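Local coordinates for SnoaL-like domain-containing protein (Kribbella flavida, PDB 5EVH), which is of unknown function but carries a SnoaL-like domain of the NTF2 clan, a cone-shaped fold whose cavity often binds small molecules, at residues His16-Trp19 against Asp25-Met28; Ile35-Pro40 against Arg51-Pro56. All blocks are in the same frame, centred on the assembly; numbering follows the deposited sequence.

Contact 1 (His16-Trp19 against Asp25-Met28); sequences HRAW and DTAM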
loop_
_atom_site.group_PDB
_atom_site.type_symbol
_atom_site.label_atom_id
_atom_site.label_comp_id
_atom_site.label_asym_id
_atom_site.label_seq_id
_atom_site.Cartn_x
_atom_site.Cartn_y
_atom_site.Cartn_z
ATOM N N HIS A 16 -0.442 -3.879 -15.325
ATOM C CA HIS A 16 0.554 -4.423 -14.408
ATOM C C HIS A 16 1.366 -5.518 -15.088
ATOM O O HIS A 16 2.588 -5.590 -14.963
ATOM C CB HIS A 16 -0.180 -4.984 -13.183
ATOM C CG HIS A 16 0.727 -5.609 -12.181
ATOM N ND1 HIS A 16 1.489 -4.857 -11.306
ATOM C CD2 HIS A 16 1.017 -6.914 -11.926
ATOM C CE1 HIS A 16 2.197 -5.680 -10.539
ATOM N NE2 HIS A 16 1.935 -6.924 -10.901
ATOM N N ARG A 17 0.691 -6.395 -15.825
ATOM C CA ARG A 17 1.375 -7.501 -16.474
ATOM C C ARG A 17 2.405 -6.974 -17.461
ATOM O O ARG A 17 3.498 -7.549 -17.620
ATOM C CB ARG A 17 0.305 -8.364 -17.200
ATOM C CG ARG A 17 0.712 -9.719 -17.606
ATOM C CD ARG A 17 1.120 -9.827 -19.065
ATOM N NE ARG A 17 1.311 -11.259 -19.347
ATOM C CZ ARG A 17 0.326 -12.054 -19.752
ATOM N NH1 ARG A 17 -0.905 -11.513 -19.973
ATOM N NH2 ARG A 17 0.573 -13.359 -19.946
ATOM N N ALA A 18 1.995 -5.981 -18.269
ATOM C CA ALA A 18 2.889 -5.463 -19.299
ATOM C C ALA A 18 4.075 -4.729 -18.660
ATOM O O ALA A 18 5.232 -4.915 -19.090
ATOM C CB ALA A 18 2.119 -4.542 -20.265
ATOM N N TRP A 19 3.782 -3.917 -17.633
ATOM C CA TRP A 19 4.807 -3.135 -16.965
ATOM C C TRP A 19 5.831 -4.052 -16.318
ATOM O O TRP A 19 7.032 -3.923 -16.568
ATOM C CB TRP A 19 4.126 -2.167 -15.968
ATOM C CG TRP A 19 5.045 -1.479 -15.042
ATOM C CD1 TRP A 19 5.940 -0.482 -15.346
ATOM C CD2 TRP A 19 5.148 -1.697 -13.624
ATOM N NE1 TRP A 19 6.630 -0.111 -14.206
ATOM C CE2 TRP A 19 6.169 -0.851 -13.140
ATOM C CE3 TRP A 19 4.495 -2.549 -12.721
ATOM C CZ2 TRP A 19 6.519 -0.800 -11.776
ATOM C CZ3 TRP A 19 4.838 -2.500 -11.383
ATOM C CH2 TRP A 19 5.848 -1.631 -10.916
ATOM N N ASP A 25 5.650 -0.034 -24.114
ATOM C CA ASP A 25 4.729 0.515 -25.085
ATOM C C ASP A 25 3.349 -0.058 -24.865
ATOM O O ASP A 25 2.355 0.674 -24.947
ATOM C CB ASP A 25 5.214 0.227 -26.493
ATOM C CG ASP A 25 6.465 1.064 -26.862
ATOM O OD1 ASP A 25 6.845 1.975 -26.066
ATOM O OD2 ASP A 25 7.031 0.795 -27.946
ATOM N N THR A 26 3.273 -1.353 -24.490
ATOM C CA THR A 26 1.962 -1.956 -24.244
ATOM C C THR A 26 1.352 -1.414 -22.963
ATOM O O THR A 26 0.163 -1.053 -22.940
ATOM C CB THR A 26 2.086 -3.486 -24.184
ATOM O OG1 THR A 26 2.616 -3.917 -25.456
ATOM C CG2 THR A 26 0.707 -4.174 -23.928
ATOM N N ALA A 27 2.152 -1.313 -21.894
ATOM C CA ALA A 27 1.641 -0.774 -20.631
ATOM C C ALA A 27 1.103 0.635 -20.808
ATOM O O ALA A 27 0.028 0.966 -20.277
ATOM C CB ALA A 27 2.750 -0.792 -19.558
HETATM N N MSE A 28 1.784 1.452 -21.630
HETATM C CA MSE A 28 1.403 2.849 -21.796
HETATM C C MSE A 28 0.131 2.992 -22.609
HETATM O O MSE A 28 -0.500 4.043 -22.566
HETATM C CB MSE A 28 2.545 3.642 -22.440
HETATM C CG MSE A 28 3.757 3.816 -21.505
HETATM SE SE MSE A 28 3.391 4.729 -19.821
HETATM C CE MSE A 28 2.783 6.368 -20.604
#
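Ala18 against Ala27 is a close helix-to-helix packing contact between the last turns of helix 7-20 and the short helix 24-28 that follows it, in the buried part of the chain. The two alanines bring their CA atoms to 5.0 Å, a close spacing with just their methyl groups between the backbones. The methyl of Ala18 lies against the backbone of the second helix: its CB is 3.6 Å from the N of Ala27, and the two CB atoms are 3.9 Å apart. Ala27 answers in kind, its CB coming to 3.8 Å from the backbone N of Trp19, so each methyl rests on the main chain of the other helix.

Thr26 extends the contact on one flank. With CG2 anti to the backbone N, its methyl reaches the CB of Ala18 at 3.9 Å, while OG1 on the other branch bonds to Asp23 OD1, in the turn joining the helices. These are two consecutive helices joined by a short turn, in the N-terminal part of an NTF2-like alpha+beta fold, meeting without any hydrogen bond across the two segments.

On the other flank the side chain of Trp19 touches Ala27 through CB alone, at 4.1 Å from Ala27 CB. The indole leaves the interface: CG stands anti to the backbone N (chi1 170°), and the ring runs away from helix 24-28 toward helix 47-58. In the conformer described, NE1 probably donates to the backbone O of Met54, which would satisfy the indole N-H and limit the ring's rotation, and the ring meets that of Phe57 edge-to-face. Helix 47-58 also covers Ala27, through Met54, and Asp25 OD1 forms a salt bridge with Arg51 NH1 of that helix.

Contact 2 (Ile35-Pro40 against Arg51-Pro56); sequences IVCHAP and RAFMEP
Phe53 reaches from helix 47-58 to strand 35-39 and makes every direct touch between the two segments. The closest apolar approach is Ala39 CB to Phe53 CZ at 3.9 Å, made by the far end of the ring. Phe53 CG stands anti to the backbone N (chi1 158°), which extends the phenyl from the helix toward the strand and lets it span the 9.5 Å between the CA atoms of Ala39 and Phe53. A bound glycerol, probably from the crystallisation liquor, lies about 4 Å from the Phe53 side chain.

The second interaction is sulfur-aromatic. Cys37 SG approaches Phe53 CE2 at 4.3 Å and lies 5.2 Å from the ring centroid, 49° off the ring normal, an oblique approach. Cys37 and Ala39, two residues apart, turn the same way, toward the helix of this NTF2-like fold; Ile44 of strand 42-45 also touches the ring.

No charges pair between the two segments. Within 51-56, Arg51 grips Glu55 side-on one turn later, with NE 2.9 Å and NH2 3.1 Å from the same oxygen, OE1. That oxygen lies in the guanidinium plane; NE meets it nearly along its C-O bond, NH2 from above the carboxylate plane. Glu55 OE2 has a second partner, Arg59.

With no hydrogen bond or salt bridge between them, helix and strand meet by dispersion and a sulfur-aromatic contact alone.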
loop_
_atom_site.group_PDB
_atom_site.type_symbol
_atom_site.label_atom_id
_atom_site.label_comp_id
_atom_site.label_asym_id
_atom_site.label_seq_id
_atom_site.Cartn_x
_atom_site.Cartn_y
_atom_site.Cartn_z
ATOM N N ILE A 35 -2.581 11.503 -17.025
ATOM C CA ILE A 35 -2.585 10.757 -15.759
ATOM C C ILE A 35 -2.011 11.629 -14.639
ATOM O O ILE A 35 -1.081 12.422 -14.843
ATOM C CB ILE A 35 -1.787 9.440 -15.889
ATOM C CG1 ILE A 35 -1.825 8.608 -14.564
ATOM C CG2 ILE A 35 -0.359 9.770 -16.383
ATOM C CD1 ILE A 35 -1.378 7.159 -14.771
ATOM N N VAL A 36 -2.611 11.518 -13.454
ATOM C CA VAL A 36 -2.073 12.081 -12.219
ATOM C C VAL A 36 -1.629 10.906 -11.370
ATOM O O VAL A 36 -2.446 10.022 -11.058
ATOM C CB VAL A 36 -3.134 12.900 -11.475
ATOM C CG1 VAL A 36 -2.556 13.355 -10.127
ATOM C CG2 VAL A 36 -3.641 14.083 -12.383
ATOM N N CYS A 37 -0.342 10.873 -11.006
ATOM C CA CYS A 37 0.213 9.772 -10.217
ATOM C C CYS A 37 0.679 10.348 -8.882
ATOM O O CYS A 37 1.408 11.340 -8.849
ATOM C CB CYS A 37 1.369 9.065 -10.955
ATOM S SG CYS A 37 2.157 7.797 -9.920
ATOM N N HIS A 38 0.249 9.762 -7.775
ATOM C CA HIS A 38 0.756 10.174 -6.474
ATOM C C HIS A 38 1.636 9.032 -6.007
ATOM O O HIS A 38 1.149 7.916 -5.794
ATOM C CB HIS A 38 -0.364 10.413 -5.470
ATOM C CG HIS A 38 -1.373 11.425 -5.912
ATOM N ND1 HIS A 38 -1.191 12.788 -5.760
ATOM C CD2 HIS A 38 -2.598 11.265 -6.467
ATOM C CE1 HIS A 38 -2.252 13.422 -6.222
ATOM N NE2 HIS A 38 -3.126 12.519 -6.636
ATOM N N ALA A 39 2.915 9.299 -5.848
ATOM C CA ALA A 39 3.879 8.251 -5.522
ATOM C C ALA A 39 4.586 8.648 -4.235
ATOM O O ALA A 39 4.407 9.790 -3.797
ATOM C CB ALA A 39 4.849 8.103 -6.685
ATOM N N PRO A 40 5.384 7.764 -3.597
ATOM C CA PRO A 40 5.930 8.126 -2.277
ATOM C C PRO A 40 6.780 9.379 -2.295
ATOM O O PRO A 40 6.720 10.156 -1.332
ATOM C CB PRO A 40 6.726 6.879 -1.878
ATOM C CG PRO A 40 5.895 5.754 -2.514
ATOM C CD PRO A 40 5.587 6.332 -3.896
ATOM N N ARG A 51 5.888 7.912 -17.532
ATOM C CA ARG A 51 6.783 6.944 -18.153
ATOM C C ARG A 51 8.200 7.068 -17.609
ATOM O O ARG A 51 8.846 6.060 -17.289
ATOM C CB ARG A 51 6.747 7.134 -19.659
ATOM C CG ARG A 51 7.740 6.272 -20.365
ATOM C CD ARG A 51 7.305 5.934 -21.771
ATOM N NE ARG A 51 8.115 4.775 -22.145
ATOM C CZ ARG A 51 7.870 3.988 -23.170
ATOM N NH1 ARG A 51 6.809 4.243 -23.911
ATOM N NH2 ARG A 51 8.686 2.953 -23.425
ATOM N N ALA A 52 8.689 8.299 -17.456
ATOM C CA ALA A 52 10.023 8.492 -16.921
ATOM C C ALA A 52 10.155 7.952 -15.500
ATOM O O ALA A 52 11.265 7.645 -15.086
ATOM C CB ALA A 52 10.410 9.993 -16.993
ATOM N N PHE A 53 9.057 7.818 -14.741
ATOM C CA PHE A 53 9.081 7.229 -13.394
ATOM C C PHE A 53 8.920 5.700 -13.447
ATOM O O PHE A 53 9.691 4.963 -12.819
ATOM C CB PHE A 53 7.987 7.897 -12.533
ATOM C CG PHE A 53 7.536 7.090 -11.355
ATOM C CD1 PHE A 53 8.313 6.974 -10.240
ATOM C CD2 PHE A 53 6.299 6.480 -11.351
ATOM C CE1 PHE A 53 7.879 6.195 -9.136
ATOM C CE2 PHE A 53 5.856 5.727 -10.252
ATOM C CZ PHE A 53 6.647 5.599 -9.149
HETATM N N MSE A 54 7.935 5.209 -14.213
HETATM C CA MSE A 54 7.567 3.770 -14.189
HETATM C C MSE A 54 8.651 2.934 -14.850
HETATM O O MSE A 54 9.015 1.852 -14.360
HETATM C CB MSE A 54 6.183 3.474 -14.866
HETATM C CG MSE A 54 6.013 3.812 -16.368
HETATM SE SE MSE A 54 6.405 2.434 -17.811
HETATM C CE MSE A 54 4.643 1.565 -17.932
ATOM N N GLU A 55 9.180 3.425 -15.963
ATOM C CA GLU A 55 10.108 2.584 -16.717
ATOM C C GLU A 55 11.343 2.189 -15.895
ATOM O O GLU A 55 11.631 0.984 -15.816
ATOM C CB GLU A 55 10.491 3.276 -18.042
ATOM C CG GLU A 55 11.122 2.304 -18.955
ATOM C CD GLU A 55 11.236 2.775 -20.428
ATOM O OE1 GLU A 55 10.429 3.602 -20.929
ATOM O OE2 GLU A 55 12.153 2.259 -21.087
ATOM N N PRO A 56 12.116 3.124 -15.291
ATOM C CA PRO A 56 13.247 2.714 -14.411
ATOM C C PRO A 56 12.811 1.793 -13.284
ATOM O O PRO A 56 13.549 0.878 -12.881
ATOM C CB PRO A 56 13.773 4.048 -13.851
ATOM C CG PRO A 56 13.147 5.110 -14.666
ATOM C CD PRO A 56 11.914 4.590 -15.302
#

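In the fold
Contact 1 closes before contact 2 opens along the chain, and their centres lie 13 Å apart within the SnoaL-like domain. The first pairs helices 7-20 and 24-28; the second sets helix 47-58 against strand 35-39, which lies between strands 42-45 and 102-109 in the mixed sheet. Helix 47-58 is the bridge, reaching contact 1 through Met54 and Arg51. Adjacent residues of this helix, Phe53 and Met54, turn to the strand and to the helical pair respectively, so one helix takes part in the packing of both contacts. This is consistent with the NTF2-like fold, in which helices pack against a curved mixed sheet.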